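Local coordinates for protein BIM1 (Saccharomyces cerevisiae, PDB 2QJX) that binds microtubules, including their plus ends, and is represented by its calponin homology domain, at residues Leu25-Ile30 with Gly36-Gln41; Gln41-Ile46 with Gln73-Arg78; Ser45-Leu50 with His79-Thr84. All blocks are in the same frame, centred on the assembly; numbering follows the deposited sequence.

How the interactions relate
All three interactions lie within the single calponin homology domain and take helix 37-47 as their common element, so together they trace how one helix is built into an all-helical fold. Along the chain, interaction 1 comes first, where the loop after helix 12-23 folds back over the beginning of helix 37-47. Interactions 2 and 3 follow, pairing the later part of that helix with the end of helix 62-78 and the loop beyond it. Their centres are only about 3 Å apart, and the salt bridge from Arg78 to Asp49 joins them; interaction 1 is centred about 14 Å from interaction 2 and 17 Å from interaction 3. One helix is thus held at its start, middle and end.

Interaction 1 (Leu25-Ile30 with Gly36-Gln41); sequences LNYKKI and GAAYCQ
The irregular segment Leu25-Ile30 passes the first turn of helix 37-47 at some distance, the nearest CA atoms, those of Leu25 and Ala38, being 8.7 Å apart, and side chains bridge the gap. Ala38 is the meeting point. Its methyl is approached by Leu25 CD1 at 4.1 Å and by the outer end of the Tyr27 ring, whose OH lies 3.8 Å from Ala38 CB. The tyrosine ring comes to this methyl obliquely. Leu25 also lies over one face of that ring, its CD1 displaced toward the rim, so the two side chains pack on each other as well as on the helix. Tyr27 has CG anti to its carbonyl carbon (chi1 -77°), which sends the ring toward the helix start.

There a water bridges the polar groups, 2.8 Å from Tyr27 OH and 2.9 Å from Ala38 N, whose N-H it accepts. Gly36 occupies the N-cap position, and its carbonyl receives the N-H of Cys40. Outside the pair, Asn20 of helix 12-23 bonds to the backbone N of Tyr27. The chemistry is therefore mixed: a small apolar contact joins loop and helix, while the water satisfies a first-turn amide and ties it to the phenol.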
ATOM      1  N   LEU A  25       3.984  -6.224  -8.987  1.00 15.10           N
ATOM      2  CA  LEU A  25       2.634  -6.739  -8.818  1.00 13.49           C
ATOM      3  C   LEU A  25       2.005  -6.871 -10.198  1.00 15.25           C
ATOM      4  O   LEU A  25       2.588  -6.443 -11.199  1.00 12.14           O
ATOM      5  CB  LEU A  25       1.798  -5.792  -7.952  1.00 13.15           C
ATOM      6  CG  LEU A  25       2.256  -5.638  -6.499  1.00 13.04           C
ATOM      7  CD1 LEU A  25       1.355  -4.653  -5.765  1.00 13.88           C
ATOM      8  CD2 LEU A  25       2.230  -6.999  -5.822  1.00 16.06           C
ATOM      9  N   ASN A  26       0.825  -7.477 -10.250  1.00 15.60           N
ATOM     10  CA  ASN A  26       0.122  -7.662 -11.510  1.00 16.76           C
ATOM     11  C   ASN A  26      -1.338  -7.261 -11.344  1.00 18.46           C
ATOM     12  O   ASN A  26      -2.249  -7.998 -11.735  1.00 19.38           O
ATOM     13  CB  ASN A  26       0.232  -9.123 -11.962  1.00 17.55           C
ATOM     14  CG  ASN A  26      -0.267  -9.336 -13.375  1.00 18.82           C
ATOM     15  OD1 ASN A  26      -0.112  -8.468 -14.234  1.00 20.79           O
ATOM     16  ND2 ASN A  26      -0.857 -10.502 -13.630  1.00 19.32           N
ATOM     17  N   TYR A  27      -1.560  -6.090 -10.751  1.00 15.87           N
ATOM     18  CA  TYR A  27      -2.918  -5.591 -10.541  1.00 16.22           C
ATOM     19  C   TYR A  27      -3.514  -5.130 -11.868  1.00 18.29           C
ATOM     20  O   TYR A  27      -2.808  -4.585 -12.715  1.00 14.99           O
ATOM     21  CB  TYR A  27      -2.910  -4.418  -9.555  1.00 15.05           C
ATOM     22  CG  TYR A  27      -2.746  -4.785  -8.086  1.00 13.41           C
ATOM     23  CD1 TYR A  27      -2.328  -6.059  -7.691  1.00 12.61           C
ATOM     24  CD2 TYR A  27      -2.983  -3.837  -7.093  1.00 11.96           C
ATOM     25  CE1 TYR A  27      -2.147  -6.378  -6.332  1.00 11.94           C
ATOM     26  CE2 TYR A  27      -2.805  -4.141  -5.737  1.00 12.76           C
ATOM     27  CZ  TYR A  27      -2.389  -5.407  -5.367  1.00 13.20           C
ATOM     28  OH  TYR A  27      -2.212  -5.685  -4.028  1.00 12.63           O
ATOM     29  N   LYS A  28      -4.816  -5.342 -12.047  1.00 20.35           N
ATOM     30  CA  LYS A  28      -5.484  -4.929 -13.279  1.00 21.87           C
ATOM     31  C   LYS A  28      -6.439  -3.769 -13.020  1.00 22.01           C
ATOM     32  O   LYS A  28      -6.770  -3.004 -13.930  1.00 22.40           O
ATOM     33  CB  LYS A  28      -6.267  -6.102 -13.882  1.00 23.58           C
ATOM     34  CG  LYS A  28      -5.429  -7.323 -14.209  1.00 22.34           C
ATOM     35  CD  LYS A  28      -4.297  -6.995 -15.161  1.00 25.07           C
ATOM     36  CE  LYS A  28      -3.509  -8.241 -15.523  1.00 26.95           C
ATOM     37  NZ  LYS A  28      -2.298  -7.919 -16.323  1.00 27.40           N
ATOM     38  N   LYS A  29      -6.878  -3.638 -11.776  1.00 20.76           N
ATOM     39  CA  LYS A  29      -7.810  -2.582 -11.403  1.00 20.98           C
ATOM     40  C   LYS A  29      -7.417  -1.896 -10.107  1.00 21.72           C
ATOM     41  O   LYS A  29      -6.886  -2.527  -9.198  1.00 19.64           O
ATOM     42  CB  LYS A  29      -9.220  -3.158 -11.241  1.00 22.57           C
ATOM     43  CG  LYS A  29      -9.763  -3.827 -12.487  1.00 24.26           C
ATOM     44  CD  LYS A  29     -11.192  -4.322 -12.271  1.00 24.92           C
ATOM     45  CE  LYS A  29     -11.257  -5.389 -11.188  1.00 27.58           C
ATOM     46  NZ  LYS A  29     -12.630  -5.970 -11.062  1.00 29.47           N
ATOM     47  N   ILE A  30      -7.695  -0.597 -10.031  1.00 21.41           N
ATOM     48  CA  ILE A  30      -7.395   0.188  -8.843  1.00 22.23           C
ATOM     49  C   ILE A  30      -8.078  -0.425  -7.627  1.00 22.01           C
ATOM     50  O   ILE A  30      -7.528  -0.411  -6.525  1.00 20.41           O
ATOM     51  CB  ILE A  30      -7.890   1.646  -8.999  1.00 23.18           C
ATOM     52  CG1 ILE A  30      -7.065   2.367 -10.065  1.00 24.96           C
ATOM     53  CG2 ILE A  30      -7.827   2.367  -7.664  1.00 24.46           C
ATOM     54  CD1 ILE A  30      -5.601   2.501  -9.728  1.00 23.68           C
ATOM     55  N   GLY A  36      -5.458  -3.219   1.058  1.00 12.54           N
ATOM     56  CA  GLY A  36      -4.489  -2.558   1.914  1.00 12.28           C
ATOM     57  C   GLY A  36      -3.065  -3.089   1.901  1.00 12.56           C
ATOM     58  O   GLY A  36      -2.163  -2.450   2.448  1.00 13.28           O
ATOM     59  N   ALA A  37      -2.850  -4.245   1.284  1.00  9.53           N
ATOM     60  CA  ALA A  37      -1.522  -4.849   1.235  1.00 10.68           C
ATOM     61  C   ALA A  37      -0.502  -3.978   0.484  1.00 10.17           C
ATOM     62  O   ALA A  37       0.595  -3.713   0.990  1.00 12.12           O
ATOM     63  CB  ALA A  37      -1.612  -6.234   0.600  1.00  9.10           C
ATOM     64  N   ALA A  38      -0.859  -3.536  -0.717  1.00  9.11           N
ATOM     65  CA  ALA A  38       0.038  -2.698  -1.508  1.00 11.81           C
ATOM     66  C   ALA A  38       0.359  -1.392  -0.785  1.00 12.88           C
ATOM     67  O   ALA A  38       1.500  -0.929  -0.812  1.00 12.58           O
ATOM     68  CB  ALA A  38      -0.583  -2.405  -2.879  1.00 13.10           C
ATOM     69  N   TYR A  39      -0.644  -0.792  -0.146  1.00 11.64           N
ATOM     70  CA  TYR A  39      -0.434   0.457   0.586  1.00 13.36           C
ATOM     71  C   TYR A  39       0.644   0.258   1.647  1.00 12.95           C
ATOM     72  O   TYR A  39       1.541   1.091   1.807  1.00 12.16           O
ATOM     73  CB  TYR A  39      -1.736   0.905   1.259  1.00 13.77           C
ATOM     74  CG  TYR A  39      -2.852   1.254   0.298  1.00 13.06           C
ATOM     75  CD1 TYR A  39      -4.184   1.202   0.708  1.00 14.52           C
ATOM     76  CD2 TYR A  39      -2.581   1.632  -1.017  1.00 11.24           C
ATOM     77  CE1 TYR A  39      -5.221   1.511  -0.171  1.00 12.19           C
ATOM     78  CE2 TYR A  39      -3.610   1.949  -1.904  1.00 10.83           C
ATOM     79  CZ  TYR A  39      -4.926   1.883  -1.474  1.00 11.37           C
ATOM     80  OH  TYR A  39      -5.948   2.175  -2.352  1.00 13.19           O
ATOM     81  N   CYS A  40       0.545  -0.847   2.381  1.00 12.35           N
ATOM     82  CA  CYS A  40       1.524  -1.153   3.415  1.00 12.69           C
ATOM     83  C   CYS A  40       2.919  -1.242   2.825  1.00 12.78           C
ATOM     84  O   CYS A  40       3.860  -0.672   3.370  1.00 12.70           O
ATOM     85  CB  CYS A  40       1.209  -2.492   4.094  1.00 11.31           C
ATOM     86  SG  CYS A  40      -0.136  -2.436   5.287  1.00 12.72           S
ATOM     87  N   GLN A  41       3.063  -1.972   1.721  1.00 11.31           N
ATOM     88  CA  GLN A  41       4.388  -2.118   1.136  1.00 12.22           C
ATOM     89  C   GLN A  41       4.939  -0.848   0.513  1.00 13.89           C
ATOM     90  O   GLN A  41       6.156  -0.679   0.435  1.00 14.94           O
ATOM     91  CB  GLN A  41       4.441  -3.265   0.125  1.00 11.92           C
ATOM     92  CG  GLN A  41       5.867  -3.487  -0.380  1.00 11.70           C
ATOM     93  CD  GLN A  41       6.127  -4.884  -0.875  1.00 11.94           C
ATOM     94  OE1 GLN A  41       5.272  -5.500  -1.511  1.00 11.10           O
ATOM     95  NE2 GLN A  41       7.325  -5.391  -0.605  1.00 11.00           N
TER
HETATM   96  O   HOH W   1      -3.400  -4.196  -1.990  1.00 14.96           O

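Interaction 2 (Gln41-Ile46 with Gln73-Arg78); sequences QIMDSI and QSCFSR
Met43, present as selenomethionine, reaches from helix 37-47 to Cys75 and Phe76 on the last turns of helix 62-78, where Met43 CA and Cys75 CA are 7.8 Å apart. The apolar contacts converge on its terminal methyl. Met43 CE lies 3.4 Å from Phe76 CE2 and is also close to CD2 of the same ring, so the methyl meets the ring obliquely, nearest these two atoms. Cys75 SG touches both ends of the Met43 side chain, standing 3.9 Å from CE and equally far from CB. The thiol is directed there by a chi1 of 176°, which sets SG opposite the backbone N.

The selenium adds a Met-aromatic contact. Met43 SE is 5.1 Å from the centroid of the Phe76 ring, 50° off the ring normal, and the two side chains cross at about a right angle. Bends at chi2 and chi3 fold the Met43 chain so that its methyl as well as its selenium meets the phenyl group.

No hydrogen bond crosses between the two segments, and the three residues that touch are all buried. Within helix 62-78 the Arg78 amide bonds to Ser74 O one turn earlier, while the Arg78 side chain forms a salt bridge with Asp49.

Other sides of helix 37-47 meet different neighbours: Ile42 packs on Leu19 and Leu23 of helix 12-23, and Ile46 on His108 and Trp109 of helix 95-112. Phe76 also packs on Val85 in the loop after helix 62-78. The contact itself joins helices 37-47 and 62-78 of an all-helical domain.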
ATOM      1  N   GLN A  41       3.063  -1.972   1.721  1.00 11.31           N
ATOM      2  CA  GLN A  41       4.388  -2.118   1.136  1.00 12.22           C
ATOM      3  C   GLN A  41       4.939  -0.848   0.513  1.00 13.89           C
ATOM      4  O   GLN A  41       6.156  -0.679   0.435  1.00 14.94           O
ATOM      5  CB  GLN A  41       4.441  -3.265   0.125  1.00 11.92           C
ATOM      6  CG  GLN A  41       5.867  -3.487  -0.380  1.00 11.70           C
ATOM      7  CD  GLN A  41       6.127  -4.884  -0.875  1.00 11.94           C
ATOM      8  OE1 GLN A  41       5.272  -5.500  -1.511  1.00 11.10           O
ATOM      9  NE2 GLN A  41       7.325  -5.391  -0.605  1.00 11.00           N
ATOM     10  N   ILE A  42       4.072   0.048   0.053  1.00 13.30           N
ATOM     11  CA  ILE A  42       4.585   1.300  -0.491  1.00 14.48           C
ATOM     12  C   ILE A  42       5.248   2.011   0.687  1.00 13.97           C
ATOM     13  O   ILE A  42       6.344   2.566   0.565  1.00 13.22           O
ATOM     14  CB  ILE A  42       3.469   2.198  -1.055  1.00 15.33           C
ATOM     15  CG1 ILE A  42       2.917   1.586  -2.343  1.00 15.53           C
ATOM     16  CG2 ILE A  42       4.016   3.594  -1.343  1.00 16.62           C
ATOM     17  CD1 ILE A  42       1.830   2.412  -2.987  1.00 16.34           C
HETATM   18  N   MSE A  43       4.587   1.982   1.839  1.00 14.79           N
HETATM   19  CA  MSE A  43       5.152   2.615   3.025  1.00 14.08           C
HETATM   20  C   MSE A  43       6.432   1.893   3.454  1.00 13.92           C
HETATM   21  O   MSE A  43       7.357   2.518   3.976  1.00 15.22           O
HETATM   22  CB  MSE A  43       4.134   2.625   4.165  1.00 14.77           C
HETATM   23  CG  MSE A  43       2.915   3.512   3.896  1.00 15.10           C
HETATM   24 SE   MSE A  43       3.336   5.393   3.607  1.00 22.78          SE
HETATM   25  CE  MSE A  43       3.283   6.000   5.440  1.00 21.35           C
ATOM     26  N   ASP A  44       6.500   0.583   3.232  1.00 13.26           N
ATOM     27  CA  ASP A  44       7.711  -0.154   3.599  1.00 12.94           C
ATOM     28  C   ASP A  44       8.872   0.276   2.706  1.00 13.64           C
ATOM     29  O   ASP A  44      10.005   0.397   3.172  1.00 15.90           O
ATOM     30  CB  ASP A  44       7.505  -1.673   3.478  1.00 13.29           C
ATOM     31  CG  ASP A  44       8.669  -2.473   4.066  1.00 15.81           C
ATOM     32  OD1 ASP A  44       8.980  -2.263   5.256  1.00 14.31           O
ATOM     33  OD2 ASP A  44       9.271  -3.313   3.350  1.00 16.65           O
ATOM     34  N   SER A  45       8.606   0.521   1.427  1.00 13.90           N
ATOM     35  CA  SER A  45       9.683   0.939   0.524  1.00 15.06           C
ATOM     36  C   SER A  45      10.286   2.273   0.981  1.00 14.87           C
ATOM     37  O   SER A  45      11.471   2.541   0.767  1.00 13.76           O
ATOM     38  CB  SER A  45       9.168   1.072  -0.915  1.00 12.73           C
ATOM     39  OG  SER A  45       8.266   2.156  -1.051  1.00 15.69           O
ATOM     40  N   ILE A  46       9.468   3.100   1.628  1.00 15.49           N
ATOM     41  CA  ILE A  46       9.919   4.402   2.115  1.00 15.65           C
ATOM     42  C   ILE A  46      10.545   4.362   3.513  1.00 18.20           C
ATOM     43  O   ILE A  46      11.603   4.958   3.744  1.00 19.24           O
ATOM     44  CB  ILE A  46       8.756   5.417   2.173  1.00 16.81           C
ATOM     45  CG1 ILE A  46       8.108   5.564   0.793  1.00 13.59           C
ATOM     46  CG2 ILE A  46       9.282   6.765   2.664  1.00 17.28           C
ATOM     47  CD1 ILE A  46       6.845   6.413   0.797  1.00 13.69           C
ATOM     48  N   GLN A  73      -2.223   2.014   9.489  1.00 14.17           N
ATOM     49  CA  GLN A  73      -2.513   3.096  10.415  1.00 16.76           C
ATOM     50  C   GLN A  73      -1.417   3.240  11.461  1.00 15.80           C
ATOM     51  O   GLN A  73      -1.049   4.356  11.823  1.00 15.45           O
ATOM     52  CB  GLN A  73      -3.872   2.872  11.087  1.00 19.98           C
ATOM     53  CG  GLN A  73      -5.042   3.311  10.216  1.00 24.84           C
ATOM     54  CD  GLN A  73      -6.391   2.980  10.820  1.00 29.36           C
ATOM     55  OE1 GLN A  73      -7.306   3.804  10.812  1.00 31.67           O
ATOM     56  NE2 GLN A  73      -6.527   1.762  11.334  1.00 31.12           N
ATOM     57  N   SER A  74      -0.895   2.112  11.939  1.00 14.63           N
ATOM     58  CA  SER A  74       0.171   2.126  12.935  1.00 15.32           C
ATOM     59  C   SER A  74       1.427   2.765  12.368  1.00 15.37           C
ATOM     60  O   SER A  74       2.155   3.457  13.080  1.00 15.48           O
ATOM     61  CB  SER A  74       0.474   0.706  13.409  1.00 16.74           C
ATOM     62  OG  SER A  74      -0.583   0.241  14.225  1.00 19.29           O
ATOM     63  N   CYS A  75       1.683   2.524  11.085  1.00 14.39           N
ATOM     64  CA  CYS A  75       2.839   3.112  10.421  1.00 15.35           C
ATOM     65  C   CYS A  75       2.679   4.631  10.386  1.00 15.42           C
ATOM     66  O   CYS A  75       3.615   5.368  10.709  1.00 15.17           O
ATOM     67  CB  CYS A  75       2.967   2.574   8.993  1.00 15.66           C
ATOM     68  SG  CYS A  75       4.302   3.321   8.036  1.00 18.60           S
ATOM     69  N   PHE A  76       1.497   5.104   9.991  1.00 14.97           N
ATOM     70  CA  PHE A  76       1.257   6.545   9.945  1.00 15.28           C
ATOM     71  C   PHE A  76       1.467   7.180  11.318  1.00 15.66           C
ATOM     72  O   PHE A  76       2.081   8.245  11.441  1.00 16.81           O
ATOM     73  CB  PHE A  76      -0.174   6.849   9.472  1.00 16.41           C
ATOM     74  CG  PHE A  76      -0.349   6.825   7.978  1.00 16.61           C
ATOM     75  CD1 PHE A  76      -0.970   7.887   7.327  1.00 18.54           C
ATOM     76  CD2 PHE A  76       0.070   5.735   7.224  1.00 16.25           C
ATOM     77  CE1 PHE A  76      -1.173   7.866   5.946  1.00 19.89           C
ATOM     78  CE2 PHE A  76      -0.128   5.701   5.842  1.00 17.01           C
ATOM     79  CZ  PHE A  76      -0.750   6.767   5.201  1.00 18.37           C
ATOM     80  N   SER A  77       0.941   6.527  12.346  1.00 16.45           N
ATOM     81  CA  SER A  77       1.057   7.024  13.712  1.00 17.92           C
ATOM     82  C   SER A  77       2.509   7.028  14.188  1.00 18.64           C
ATOM     83  O   SER A  77       2.993   8.023  14.735  1.00 18.25           O
ATOM     84  CB  SER A  77       0.203   6.164  14.645  1.00 21.55           C
ATOM     85  OG  SER A  77       0.370   6.545  16.000  1.00 28.05           O
ATOM     86  N   ARG A  78       3.202   5.915  13.967  1.00 15.57           N
ATOM     87  CA  ARG A  78       4.596   5.785  14.380  1.00 16.78           C
ATOM     88  C   ARG A  78       5.476   6.887  13.790  1.00 15.61           C
ATOM     89  O   ARG A  78       6.325   7.456  14.482  1.00 15.22           O
ATOM     90  CB  ARG A  78       5.133   4.407  13.968  1.00 14.55           C
ATOM     91  CG  ARG A  78       6.615   4.191  14.277  1.00 15.48           C
ATOM     92  CD  ARG A  78       7.060   2.720  14.114  1.00 16.70           C
ATOM     93  NE  ARG A  78       6.920   2.204  12.750  1.00 15.60           N
ATOM     94  CZ  ARG A  78       5.857   1.537  12.301  1.00 15.23           C
ATOM     95  NH1 ARG A  78       4.830   1.297  13.104  1.00 13.35           N
ATOM     96  NH2 ARG A  78       5.823   1.100  11.048  1.00 15.36           N
TER

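Interaction 3 (Ser45-Leu50 with His79-Thr84); sequences SIYGDL and HGIEKT
Tyr47 and His79 form a face-to-face aromatic stack where two helices of the calponin homology fold run out into loops. Their ring centroids are 4.1 Å apart and the planes are inclined by 22°. Tyr47 CD2 sits over the centre of the imidazole, whereas His79 CD2 lies toward the rim of the phenol ring, and the side chains run past each other in opposite directions. Ile46 CG2 lies over the other face of the tyrosine, toward its rim. Farther along that ring, Ile81 CD1 approaches Tyr47 OH to 3.4 Å.

Asp49 holds the imidazole at its NE2 edge, while the stack covers a face. Its carboxylate comes from the opposite direction to the histidine side chain, with a chi1 of 68° that places CG between the backbone N and the carbonyl carbon. Beyond this first shell, OD2 of Asp49 forms a salt bridge with Arg78 NE, which may stabilise the negative charge, and Tyr47 OH is hydrogen-bonded to His108 of helix 95-112. Gly80, with positive phi, ends helix 62-78 in a Schellman motif. The 3.2 Å hydrogen bond from His79 NE2 to Asp49 OD1 is nearly straight; NE2 reaches the syn side of OD1 from somewhat outside the carboxylate plane, with OD1 nearly in the imidazole plane.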
ATOM      1  N   SER A  45       8.606   0.521   1.427  1.00 13.90           N
ATOM      2  CA  SER A  45       9.683   0.939   0.524  1.00 15.06           C
ATOM      3  C   SER A  45      10.286   2.273   0.981  1.00 14.87           C
ATOM      4  O   SER A  45      11.471   2.541   0.767  1.00 13.76           O
ATOM      5  CB  SER A  45       9.168   1.072  -0.915  1.00 12.73           C
ATOM      6  OG  SER A  45       8.266   2.156  -1.051  1.00 15.69           O
ATOM      7  N   ILE A  46       9.468   3.100   1.628  1.00 15.49           N
ATOM      8  CA  ILE A  46       9.919   4.402   2.115  1.00 15.65           C
ATOM      9  C   ILE A  46      10.545   4.362   3.513  1.00 18.20           C
ATOM     10  O   ILE A  46      11.603   4.958   3.744  1.00 19.24           O
ATOM     11  CB  ILE A  46       8.756   5.417   2.173  1.00 16.81           C
ATOM     12  CG1 ILE A  46       8.108   5.564   0.793  1.00 13.59           C
ATOM     13  CG2 ILE A  46       9.282   6.765   2.664  1.00 17.28           C
ATOM     14  CD1 ILE A  46       6.845   6.413   0.797  1.00 13.69           C
ATOM     15  N   TYR A  47       9.894   3.670   4.444  1.00 16.51           N
ATOM     16  CA  TYR A  47      10.386   3.611   5.818  1.00 17.29           C
ATOM     17  C   TYR A  47      11.107   2.332   6.211  1.00 18.49           C
ATOM     18  O   TYR A  47      11.944   2.340   7.112  1.00 19.05           O
ATOM     19  CB  TYR A  47       9.238   3.880   6.787  1.00 17.11           C
ATOM     20  CG  TYR A  47       8.590   5.223   6.548  1.00 18.12           C
ATOM     21  CD1 TYR A  47       7.503   5.352   5.681  1.00 16.22           C
ATOM     22  CD2 TYR A  47       9.104   6.377   7.137  1.00 17.12           C
ATOM     23  CE1 TYR A  47       6.948   6.597   5.408  1.00 20.02           C
ATOM     24  CE2 TYR A  47       8.558   7.626   6.866  1.00 19.70           C
ATOM     25  CZ  TYR A  47       7.484   7.731   6.001  1.00 20.04           C
ATOM     26  OH  TYR A  47       6.961   8.966   5.708  1.00 21.46           O
ATOM     27  N   GLY A  48      10.762   1.237   5.546  1.00 18.04           N
ATOM     28  CA  GLY A  48      11.395  -0.040   5.808  1.00 18.48           C
ATOM     29  C   GLY A  48      11.244  -0.638   7.190  1.00 16.99           C
ATOM     30  O   GLY A  48      12.057  -1.475   7.578  1.00 17.01           O
ATOM     31  N   ASP A  49      10.225  -0.228   7.941  1.00 16.50           N
ATOM     32  CA  ASP A  49      10.032  -0.779   9.279  1.00 16.89           C
ATOM     33  C   ASP A  49       8.640  -1.377   9.469  1.00 16.19           C
ATOM     34  O   ASP A  49       8.169  -1.528  10.593  1.00 16.18           O
ATOM     35  CB  ASP A  49      10.315   0.287  10.355  1.00 16.75           C
ATOM     36  CG  ASP A  49       9.288   1.407  10.376  1.00 16.24           C
ATOM     37  OD1 ASP A  49       8.436   1.478   9.468  1.00 17.63           O
ATOM     38  OD2 ASP A  49       9.340   2.227  11.316  1.00 16.35           O
ATOM     39  N   LEU A  50       7.994  -1.719   8.357  1.00 16.26           N
ATOM     40  CA  LEU A  50       6.670  -2.327   8.379  1.00 15.06           C
ATOM     41  C   LEU A  50       6.806  -3.821   8.669  1.00 13.91           C
ATOM     42  O   LEU A  50       7.773  -4.456   8.251  1.00 13.58           O
ATOM     43  CB  LEU A  50       5.978  -2.151   7.024  1.00 16.35           C
ATOM     44  CG  LEU A  50       5.324  -0.820   6.649  1.00 16.87           C
ATOM     45  CD1 LEU A  50       4.011  -0.696   7.401  1.00 18.96           C
ATOM     46  CD2 LEU A  50       6.259   0.351   6.949  1.00 15.33           C
ATOM     47  N   HIS A  79       5.261   7.193  12.514  1.00 16.51           N
ATOM     48  CA  HIS A  79       6.054   8.207  11.828  1.00 15.98           C
ATOM     49  C   HIS A  79       5.488   9.619  11.841  1.00 16.60           C
ATOM     50  O   HIS A  79       6.054  10.520  11.215  1.00 17.21           O
ATOM     51  CB  HIS A  79       6.301   7.776  10.385  1.00 17.08           C
ATOM     52  CG  HIS A  79       7.156   6.555  10.268  1.00 20.67           C
ATOM     53  ND1 HIS A  79       8.461   6.519  10.710  1.00 23.26           N
ATOM     54  CD2 HIS A  79       6.884   5.318   9.792  1.00 20.36           C
ATOM     55  CE1 HIS A  79       8.956   5.311  10.512  1.00 22.46           C
ATOM     56  NE2 HIS A  79       8.020   4.563   9.957  1.00 23.26           N
ATOM     57  N   GLY A  80       4.383   9.814  12.546  1.00 16.62           N
ATOM     58  CA  GLY A  80       3.779  11.133  12.631  1.00 20.02           C
ATOM     59  C   GLY A  80       3.191  11.652  11.331  1.00 21.42           C
ATOM     60  O   GLY A  80       3.168  12.864  11.097  1.00 24.39           O
ATOM     61  N   ILE A  81       2.722  10.749  10.479  1.00 21.10           N
ATOM     62  CA  ILE A  81       2.120  11.138   9.206  1.00 22.96           C
ATOM     63  C   ILE A  81       0.699  11.609   9.517  1.00 23.89           C
ATOM     64  O   ILE A  81      -0.110  10.848  10.045  1.00 24.48           O
ATOM     65  CB  ILE A  81       2.074   9.941   8.219  1.00 23.31           C
ATOM     66  CG1 ILE A  81       3.467   9.305   8.102  1.00 23.69           C
ATOM     67  CG2 ILE A  81       1.589  10.400   6.853  1.00 23.33           C
ATOM     68  CD1 ILE A  81       4.574  10.288   7.753  1.00 27.01           C
ATOM     69  N   GLU A  82       0.402  12.864   9.192  1.00 24.49           N
ATOM     70  CA  GLU A  82      -0.912  13.438   9.482  1.00 25.77           C
ATOM     71  C   GLU A  82      -2.027  13.095   8.492  1.00 24.05           C
ATOM     72  O   GLU A  82      -3.210  13.203   8.828  1.00 24.36           O
ATOM     73  CB  GLU A  82      -0.775  14.958   9.628  1.00 28.93           C
ATOM     74  CG  GLU A  82       0.060  15.369  10.841  1.00 35.87           C
ATOM     75  CD  GLU A  82       0.462  16.832  10.826  1.00 39.91           C
ATOM     76  OE1 GLU A  82      -0.429  17.699  10.704  1.00 43.03           O
ATOM     77  OE2 GLU A  82       1.674  17.117  10.941  1.00 42.92           O
ATOM     78  N   LYS A  83      -1.655  12.672   7.287  1.00 22.42           N
ATOM     79  CA  LYS A  83      -2.622  12.302   6.249  1.00 22.68           C
ATOM     80  C   LYS A  83      -3.704  11.373   6.789  1.00 23.79           C
ATOM     81  O   LYS A  83      -3.405  10.450   7.544  1.00 24.09           O
ATOM     82  CB  LYS A  83      -1.908  11.597   5.093  1.00 23.15           C
ATOM     83  CG  LYS A  83      -2.850  10.972   4.060  1.00 23.76           C
ATOM     84  CD  LYS A  83      -3.417  12.020   3.112  1.00 24.02           C
ATOM     85  CE  LYS A  83      -4.398  11.407   2.115  1.00 25.46           C
ATOM     86  NZ  LYS A  83      -5.706  11.065   2.749  1.00 24.71           N
ATOM     87  N   THR A  84      -4.954  11.611   6.391  1.00 23.76           N
ATOM     88  CA  THR A  84      -6.074  10.788   6.840  1.00 24.24           C
ATOM     89  C   THR A  84      -6.153   9.456   6.098  1.00 25.22           C
ATOM     90  O   THR A  84      -5.749   9.349   4.937  1.00 25.37           O
ATOM     91  CB  THR A  84      -7.432  11.509   6.643  1.00 25.27           C
ATOM     92  OG1 THR A  84      -7.606  11.830   5.256  1.00 26.63           O
ATOM     93  CG2 THR A  84      -7.497  12.780   7.479  1.00 24.20           C
TER